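Local coordinates for protein methylenetetrahydrofolate--tRNA-(uracil-5-)-methyltransferase TrmFO (Thermus thermophilus, PDB 3G5S) that probably catalyses the folate- and FAD-dependent methylation of uridine 54 in tRNA to 5-methyluridine, with NADH or NADPH as reductant, at residues Ala69-Ala74 and Thr349-Gly354; Ala368-Ser373 and Ser425-Gly430. All coordinates share one frame; numbering follows the deposited sequence. Where two conformers were deposited one is given.

Contact 1 (Ala69-Ala74 and Thr349-Gly354)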
ATOM      1  N   ALA A  69       9.997  -9.861  -8.971  1.00 10.44           N
ATOM      2  CA  ALA A  69      10.137 -11.123  -9.687  1.00 10.98           C
ATOM      3  C   ALA A  69       8.803 -11.606 -10.252  1.00 10.16           C
ATOM      4  O   ALA A  69       8.742 -12.097 -11.384  1.00 10.78           O
ATOM      5  CB  ALA A  69      10.764 -12.188  -8.786  1.00 11.49           C
ATOM      6  N   GLU A  70       7.740 -11.471  -9.467  1.00 10.05           N
ATOM      7  CA  GLU A  70       6.412 -11.840  -9.941  1.00 10.17           C
ATOM      8  C   GLU A  70       6.039 -11.017 -11.159  1.00 10.06           C
ATOM      9  O   GLU A  70       5.520 -11.539 -12.139  1.00 10.49           O
ATOM     10  CB  GLU A  70       5.371 -11.627  -8.834  1.00 10.95           C
ATOM     11  CG  GLU A  70       5.501 -12.606  -7.683  1.00 10.97           C
ATOM     12  CD  GLU A  70       4.580 -12.322  -6.501  1.00 13.08           C
ATOM     13  OE1 GLU A  70       3.825 -11.311  -6.492  1.00 12.82           O
ATOM     14  OE2 GLU A  70       4.636 -13.141  -5.549  1.00 14.22           O
HETATM   15  N   MSE A  71       6.282  -9.716 -11.091  1.00 10.12           N
HETATM   16  CA  MSE A  71       5.909  -8.844 -12.194  1.00 10.52           C
HETATM   17  C   MSE A  71       6.725  -9.126 -13.464  1.00 10.41           C
HETATM   18  O   MSE A  71       6.193  -9.012 -14.565  1.00 10.96           O
HETATM   19  CB  MSE A  71       5.945  -7.382 -11.757  1.00 11.09           C
HETATM   20  CG  MSE A  71       4.768  -7.021 -10.847  1.00 12.93           C
HETATM   21 SE   MSE A  71       3.025  -7.315 -11.710  1.00 16.36          SE
HETATM   22  CE  MSE A  71       2.660  -9.086 -10.994  1.00 18.06           C
ATOM     23  N   ARG A  72       7.995  -9.520 -13.329  1.00 10.74           N
ATOM     24  CA  ARG A  72       8.733  -9.972 -14.504  1.00 11.86           C
ATOM     25  C   ARG A  72       8.076 -11.203 -15.108  1.00 11.67           C
ATOM     26  O   ARG A  72       7.931 -11.302 -16.325  1.00 12.45           O
ATOM     27  CB  ARG A  72      10.184 -10.299 -14.169  1.00 12.22           C
ATOM     28  CG  ARG A  72      11.044  -9.099 -13.858  1.00 12.76           C
ATOM     29  CD  ARG A  72      12.531  -9.463 -13.906  1.00 14.15           C
ATOM     30  NE  ARG A  72      13.356  -8.327 -13.528  1.00 14.65           N
ATOM     31  CZ  ARG A  72      13.753  -8.061 -12.289  1.00 14.24           C
ATOM     32  NH1 ARG A  72      13.445  -8.884 -11.290  1.00 14.97           N
ATOM     33  NH2 ARG A  72      14.467  -6.970 -12.056  1.00 15.96           N
ATOM     34  N   ARG A  73       7.707 -12.159 -14.264  1.00 11.61           N
ATOM     35  CA  ARG A  73       7.084 -13.376 -14.760  1.00 12.02           C
ATOM     36  C   ARG A  73       5.783 -13.046 -15.481  1.00 11.73           C
ATOM     37  O   ARG A  73       5.426 -13.715 -16.447  1.00 12.78           O
ATOM     38  CB  ARG A  73       6.831 -14.364 -13.619  1.00 14.09           C
ATOM     39  CG  ARG A  73       8.076 -14.843 -12.876  1.00 20.08           C
ATOM     40  CD  ARG A  73       8.786 -15.980 -13.576  1.00 23.42           C
ATOM     41  NE  ARG A  73       9.985 -16.432 -12.860  1.00 23.35           N
ATOM     42  CZ  ARG A  73      10.054 -17.537 -12.119  1.00 23.78           C
ATOM     43  NH1 ARG A  73       8.987 -18.310 -11.972  1.00 24.02           N
ATOM     44  NH2 ARG A  73      11.193 -17.874 -11.524  1.00 24.17           N
ATOM     45  N   ALA A  74       5.082 -12.015 -15.008  1.00 11.55           N
ATOM     46  CA  ALA A  74       3.825 -11.597 -15.617  1.00 11.43           C
ATOM     47  C   ALA A  74       4.012 -10.831 -16.927  1.00 12.17           C
ATOM     48  O   ALA A  74       3.046 -10.606 -17.643  1.00 14.68           O
ATOM     49  CB  ALA A  74       3.018 -10.757 -14.630  1.00 12.83           C
ATOM     50  N   THR A 349      -0.903  -3.748  -9.033  1.00  8.62           N
ATOM     51  CA  THR A 349      -2.353  -3.681  -8.996  1.00  8.96           C
ATOM     52  C   THR A 349      -2.920  -3.241 -10.351  1.00  8.13           C
ATOM     53  O   THR A 349      -3.995  -3.684 -10.732  1.00  8.97           O
ATOM     54  CB  THR A 349      -2.879  -2.814  -7.832  1.00  9.32           C
ATOM     55  OG1 THR A 349      -2.349  -1.488  -7.922  1.00  9.86           O
ATOM     56  CG2 THR A 349      -2.530  -3.448  -6.471  1.00 10.36           C
ATOM     57  N   GLY A 350      -2.199  -2.388 -11.075  1.00  8.67           N
ATOM     58  CA  GLY A 350      -2.594  -2.055 -12.440  1.00  9.17           C
ATOM     59  C   GLY A 350      -2.654  -3.283 -13.338  1.00  8.76           C
ATOM     60  O   GLY A 350      -3.605  -3.467 -14.103  1.00  9.44           O
ATOM     61  N   PHE A 351      -1.640  -4.137 -13.234  1.00  9.23           N
ATOM     62  CA  PHE A 351      -1.654  -5.394 -13.963  1.00  9.18           C
ATOM     63  C   PHE A 351      -2.927  -6.193 -13.669  1.00  8.56           C
ATOM     64  O   PHE A 351      -3.602  -6.662 -14.585  1.00  9.60           O
ATOM     65  CB  PHE A 351      -0.406  -6.222 -13.618  1.00  9.66           C
ATOM     66  CG  PHE A 351      -0.542  -7.681 -13.951  1.00  9.69           C
ATOM     67  CD1 PHE A 351      -0.472  -8.123 -15.265  1.00 11.63           C
ATOM     68  CD2 PHE A 351      -0.764  -8.607 -12.953  1.00 11.40           C
ATOM     69  CE1 PHE A 351      -0.625  -9.462 -15.581  1.00 12.44           C
ATOM     70  CE2 PHE A 351      -0.910  -9.958 -13.261  1.00 12.69           C
ATOM     71  CZ  PHE A 351      -0.838 -10.380 -14.577  1.00 12.94           C
ATOM     72  N   LEU A 352      -3.260  -6.360 -12.394  1.00  8.68           N
ATOM     73  CA  LEU A 352      -4.403  -7.194 -12.040  1.00  9.00           C
ATOM     74  C   LEU A 352      -5.726  -6.572 -12.486  1.00  8.52           C
ATOM     75  O   LEU A 352      -6.605  -7.257 -13.012  1.00  9.49           O
ATOM     76  CB  LEU A 352      -4.424  -7.524 -10.550  1.00  9.28           C
ATOM     77  CG  LEU A 352      -5.552  -8.471 -10.126  1.00 10.17           C
ATOM     78  CD1 LEU A 352      -5.497  -9.815 -10.840  1.00 11.52           C
ATOM     79  CD2 LEU A 352      -5.555  -8.668  -8.630  1.00 11.12           C
ATOM     80  N   ALA A 353      -5.867  -5.268 -12.279  1.00  8.88           N
ATOM     81  CA  ALA A 353      -7.083  -4.578 -12.700  1.00  9.58           C
ATOM     82  C   ALA A 353      -7.246  -4.653 -14.210  1.00  9.01           C
ATOM     83  O   ALA A 353      -8.344  -4.903 -14.707  1.00  9.60           O
ATOM     84  CB  ALA A 353      -7.071  -3.135 -12.225  1.00  9.82           C
ATOM     85  N   GLY A 354      -6.159  -4.440 -14.943  1.00  9.35           N
ATOM     86  CA  GLY A 354      -6.193  -4.547 -16.389  1.00 10.07           C
ATOM     87  C   GLY A 354      -6.530  -5.954 -16.852  1.00  9.49           C
ATOM     88  O   GLY A 354      -7.283  -6.142 -17.807  1.00 10.28           O
TER
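A Met-aromatic contact, with Met71 given as selenomethionine, joins helix 63-74 to helix 343-361 in the buried interior of the FAD-binding part of TrmFO. Phe351 reaches across from its helix with CG anti to the backbone N (chi1 161°), and its ring is met by two side chains. Ala74, whose CB points toward the partner helix, sets that methyl over one ring face toward the rim, 3.9 Å from Phe351 CZ, a CH-pi contact with CB lying 20° off the normal through the ring centroid. Met71 comes in obliquely: its chain bends at chi2 (-59°) and again at chi3, which swings SE to 4.1 Å from Phe351 CB and CE to 4.0 Å from Phe351 CD2. The selenium stands 4.8 Å from the ring centroid. The two helices stay well apart, the CA atoms of Ala74 and Phe351 being 8.4 Å from each other, and the ring spans that interval. An alanine in place of Phe351 is likely to leave the Ala74 methyl and the Met71 selenium without their aromatic partner and to open a gap between the helices. Glu15, Thr19 and Arg22 of helix 11-22, which carries the last glycine of the Rossmann-type motif, also touch the ring, while Leu375 of helix 374-384 packs on both Phe351 and Met71.

Contact 2 (Ala368-Ser373 and Ser425-Gly430)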
ATOM      1  N   ALA A 368      -7.655 -13.747  -9.233  1.00 11.99           N
ATOM      2  CA  ALA A 368      -6.752 -13.091  -8.296  1.00 12.09           C
ATOM      3  C   ALA A 368      -5.674 -14.083  -7.908  1.00 12.06           C
ATOM      4  O   ALA A 368      -5.960 -15.258  -7.711  1.00 12.99           O
ATOM      5  CB  ALA A 368      -7.487 -12.609  -7.062  1.00 13.44           C
ATOM      6  N   PRO A 369      -4.426 -13.616  -7.795  1.00 11.19           N
ATOM      7  CA  PRO A 369      -3.329 -14.537  -7.488  1.00 11.39           C
ATOM      8  C   PRO A 369      -3.424 -15.051  -6.060  1.00 11.44           C
ATOM      9  O   PRO A 369      -4.113 -14.476  -5.229  1.00 11.80           O
ATOM     10  CB  PRO A 369      -2.069 -13.686  -7.668  1.00 12.85           C
ATOM     11  CG  PRO A 369      -2.505 -12.296  -7.887  1.00 14.09           C
ATOM     12  CD  PRO A 369      -3.989 -12.221  -7.959  1.00 13.01           C
ATOM     13  N   PRO A 370      -2.710 -16.135  -5.769  1.00 12.95           N
ATOM     14  CA  PRO A 370      -2.858 -16.823  -4.482  1.00 14.02           C
ATOM     15  C   PRO A 370      -2.205 -16.080  -3.317  1.00 12.79           C
ATOM     16  O   PRO A 370      -1.325 -15.242  -3.523  1.00 11.74           O
ATOM     17  CB  PRO A 370      -2.146 -18.153  -4.717  1.00 17.71           C
ATOM     18  CG  PRO A 370      -1.177 -17.876  -5.804  1.00 17.72           C
ATOM     19  CD  PRO A 370      -1.797 -16.840  -6.684  1.00 15.42           C
ATOM     20  N   GLU A 371      -2.631 -16.416  -2.103  1.00 15.05           N
ATOM     21  CA  GLU A 371      -2.163 -15.775  -0.874  1.00 17.43           C
ATOM     22  C   GLU A 371      -0.648 -15.859  -0.667  1.00 14.76           C
ATOM     23  O   GLU A 371      -0.066 -15.003   0.003  1.00 15.96           O
ATOM     24  CB  GLU A 371      -2.886 -16.381   0.344  1.00 22.42           C
ATOM     25  CG  GLU A 371      -2.679 -17.890   0.494  1.00 25.98           C
ATOM     26  CD  GLU A 371      -3.234 -18.453   1.796  1.00 29.08           C
ATOM     27  OE1 GLU A 371      -3.806 -17.677   2.589  1.00 30.30           O
ATOM     28  OE2 GLU A 371      -3.092 -19.674   2.024  1.00 30.05           O
ATOM     29  N   GLU A 372      -0.016 -16.893  -1.221  1.00 12.81           N
ATOM     30  CA  GLU A 372       1.430 -17.074  -1.073  1.00 12.34           C
ATOM     31  C   GLU A 372       2.230 -16.097  -1.916  1.00 11.25           C
ATOM     32  O   GLU A 372       3.401 -15.856  -1.630  1.00 11.65           O
ATOM     33  CB  GLU A 372       1.856 -18.497  -1.439  1.00 15.01           C
ATOM     34  CG  GLU A 372       1.364 -19.561  -0.489  1.00 17.85           C
ATOM     35  CD  GLU A 372      -0.120 -19.843  -0.621  1.00 20.72           C
ATOM     36  OE1 GLU A 372      -0.717 -19.492  -1.666  1.00 22.44           O
ATOM     37  OE2 GLU A 372      -0.682 -20.438   0.329  1.00 24.39           O
ATOM     38  N   SER A 373       1.622 -15.575  -2.978  1.00 10.73           N
ATOM     39  CA  SER A 373       2.309 -14.603  -3.810  1.00 10.63           C
ATOM     40  C   SER A 373       2.202 -13.237  -3.163  1.00  9.67           C
ATOM     41  O   SER A 373       1.261 -12.961  -2.411  1.00 10.43           O
ATOM     42  CB  SER A 373       1.752 -14.580  -5.233  1.00 11.91           C
ATOM     43  OG  SER A 373       0.460 -14.021  -5.303  1.00 12.82           O
ATOM     44  N   SER A 425       3.780 -18.139 -10.433  1.00 12.72           N
ATOM     45  CA  SER A 425       4.020 -18.690 -11.759  0.66 13.63           C
ATOM     46  C   SER A 425       2.997 -19.761 -12.121  1.00 14.21           C
ATOM     47  O   SER A 425       2.524 -19.816 -13.253  1.00 15.23           O
ATOM     48  CB  SER A 425       5.437 -19.249 -11.857  0.66 14.72           C
ATOM     49  OG  SER A 425       6.390 -18.205 -11.817  0.66 17.39           O
ATOM     50  N   ALA A 426       2.655 -20.613 -11.162  1.00 14.00           N
ATOM     51  CA  ALA A 426       1.640 -21.629 -11.413  1.00 15.08           C
ATOM     52  C   ALA A 426       0.284 -20.981 -11.690  1.00 15.07           C
ATOM     53  O   ALA A 426      -0.474 -21.428 -12.547  1.00 17.11           O
ATOM     54  CB  ALA A 426       1.551 -22.598 -10.245  1.00 16.23           C
ATOM     55  N   TRP A 427      -0.017 -19.916 -10.958  1.00 14.05           N
ATOM     56  CA  TRP A 427      -1.252 -19.180 -11.182  1.00 14.02           C
ATOM     57  C   TRP A 427      -1.279 -18.610 -12.603  1.00 13.39           C
ATOM     58  O   TRP A 427      -2.270 -18.769 -13.317  1.00 15.01           O
ATOM     59  CB  TRP A 427      -1.407 -18.093 -10.126  1.00 13.49           C
ATOM     60  CG  TRP A 427      -2.590 -17.213 -10.347  1.00 12.81           C
ATOM     61  CD1 TRP A 427      -3.904 -17.506 -10.097  1.00 13.88           C
ATOM     62  CD2 TRP A 427      -2.567 -15.879 -10.862  1.00 12.31           C
ATOM     63  NE1 TRP A 427      -4.698 -16.431 -10.434  1.00 13.85           N
ATOM     64  CE2 TRP A 427      -3.902 -15.421 -10.907  1.00 12.62           C
ATOM     65  CE3 TRP A 427      -1.549 -15.028 -11.296  1.00 12.14           C
ATOM     66  CZ2 TRP A 427      -4.239 -14.144 -11.359  1.00 12.54           C
ATOM     67  CZ3 TRP A 427      -1.885 -13.764 -11.752  1.00 13.35           C
ATOM     68  CH2 TRP A 427      -3.217 -13.334 -11.775  1.00 12.93           C
ATOM     69  N   LEU A 428      -0.190 -17.971 -13.026  1.00 13.01           N
ATOM     70  CA  LEU A 428      -0.123 -17.419 -14.385  1.00 14.67           C
ATOM     71  C   LEU A 428      -0.368 -18.499 -15.424  1.00 16.46           C
ATOM     72  O   LEU A 428      -1.082 -18.290 -16.401  1.00 17.29           O
ATOM     73  CB  LEU A 428       1.246 -16.796 -14.657  1.00 16.21           C
ATOM     74  CG  LEU A 428       1.618 -15.483 -13.980  1.00 16.94           C
ATOM     75  CD1 LEU A 428       3.085 -15.178 -14.245  1.00 16.38           C
ATOM     76  CD2 LEU A 428       0.730 -14.351 -14.471  1.00 18.11           C
ATOM     77  N   SER A 429       0.249 -19.654 -15.212  1.00 17.32           N
ATOM     78  CA  SER A 429       0.183 -20.735 -16.183  1.00 19.18           C
ATOM     79  C   SER A 429      -1.232 -21.270 -16.360  1.00 19.53           C
ATOM     80  O   SER A 429      -1.554 -21.861 -17.388  1.00 22.04           O
ATOM     81  CB  SER A 429       1.131 -21.869 -15.785  1.00 22.31           C
ATOM     82  OG  SER A 429       2.480 -21.454 -15.888  1.00 26.23           O
ATOM     83  N   GLY A 430      -2.072 -21.068 -15.353  1.00 19.67           N
ATOM     84  CA  GLY A 430      -3.447 -21.524 -15.406  1.00 20.27           C
ATOM     85  C   GLY A 430      -4.426 -20.555 -16.043  1.00 21.32           C
ATOM     86  O   GLY A 430      -5.594 -20.889 -16.219  1.00 23.82           O
TER
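Trp427 turns CG anti to its backbone N (chi1 175°), and chi2 of 76° then presents one indole face to the extended Ala368-Pro369-Pro370 strip. The result is a proline-tryptophan CH-pi contact between the connection preceding helix 374-384 and the C-terminal part of helix 409-429. Pro369 CA sits over the centre of the indole, 3.6 Å from the centroid of the five-membered ring and 12° off its normal. The Pro369 ring carries the coverage onto the benzene part: CB approaches Trp427 CE3 at 3.9 Å, and CD lies equally near CZ2. Pro370 meets the base of the side chain instead, its CD 3.7 Å from Trp427 CB. At the pyrrole end, Ala368 O lies 3.2 Å from Trp427 NE1, but the angle is too poor for a hydrogen bond; this carbonyl has a weak bond from Arg380, whose NE also binds Pro369 O. The contact is therefore carried by C-H groups and the aromatic face. Phe424, one turn earlier on the helix, meets the Trp427 ring and also touches Pro369, and Leu355 of helix 343-361 packs on the indole too. Past the prolines the chain makes a type I beta turn from Pro370 to Ser373, N-cap of helix 374-384; Ser373 OG accepts from Gly376 N. Pro370 O is gripped by two donors of Ser373, the backbone N and, in the carbonyl plane at 2.8 Å, the hydroxyl OG.

In the fold
From the N terminus, the chain passes the first Rossmann strand and helix 11-22 before helix 63-74 opens contact 1. That contact closes 275 residues later on helix 343-361, after the chain has passed through the antiparallel sheet and returned to the parallel one. Contact 2 follows in series, neither nested in contact 1 nor crossing it: segment 368-373 opens a second loop, closed 52 residues on at the end of helix 409-429. Arg73 NH1 probably hydrogen-bonds Ser425 OG at 2.6 Å, while Leu428 packs against Arg73 and Ala74. Contact 1 joins two helices of the FAD-binding part, contact 2 joins the connection before helix 374-384 to helix 409-429, and their touching links the two.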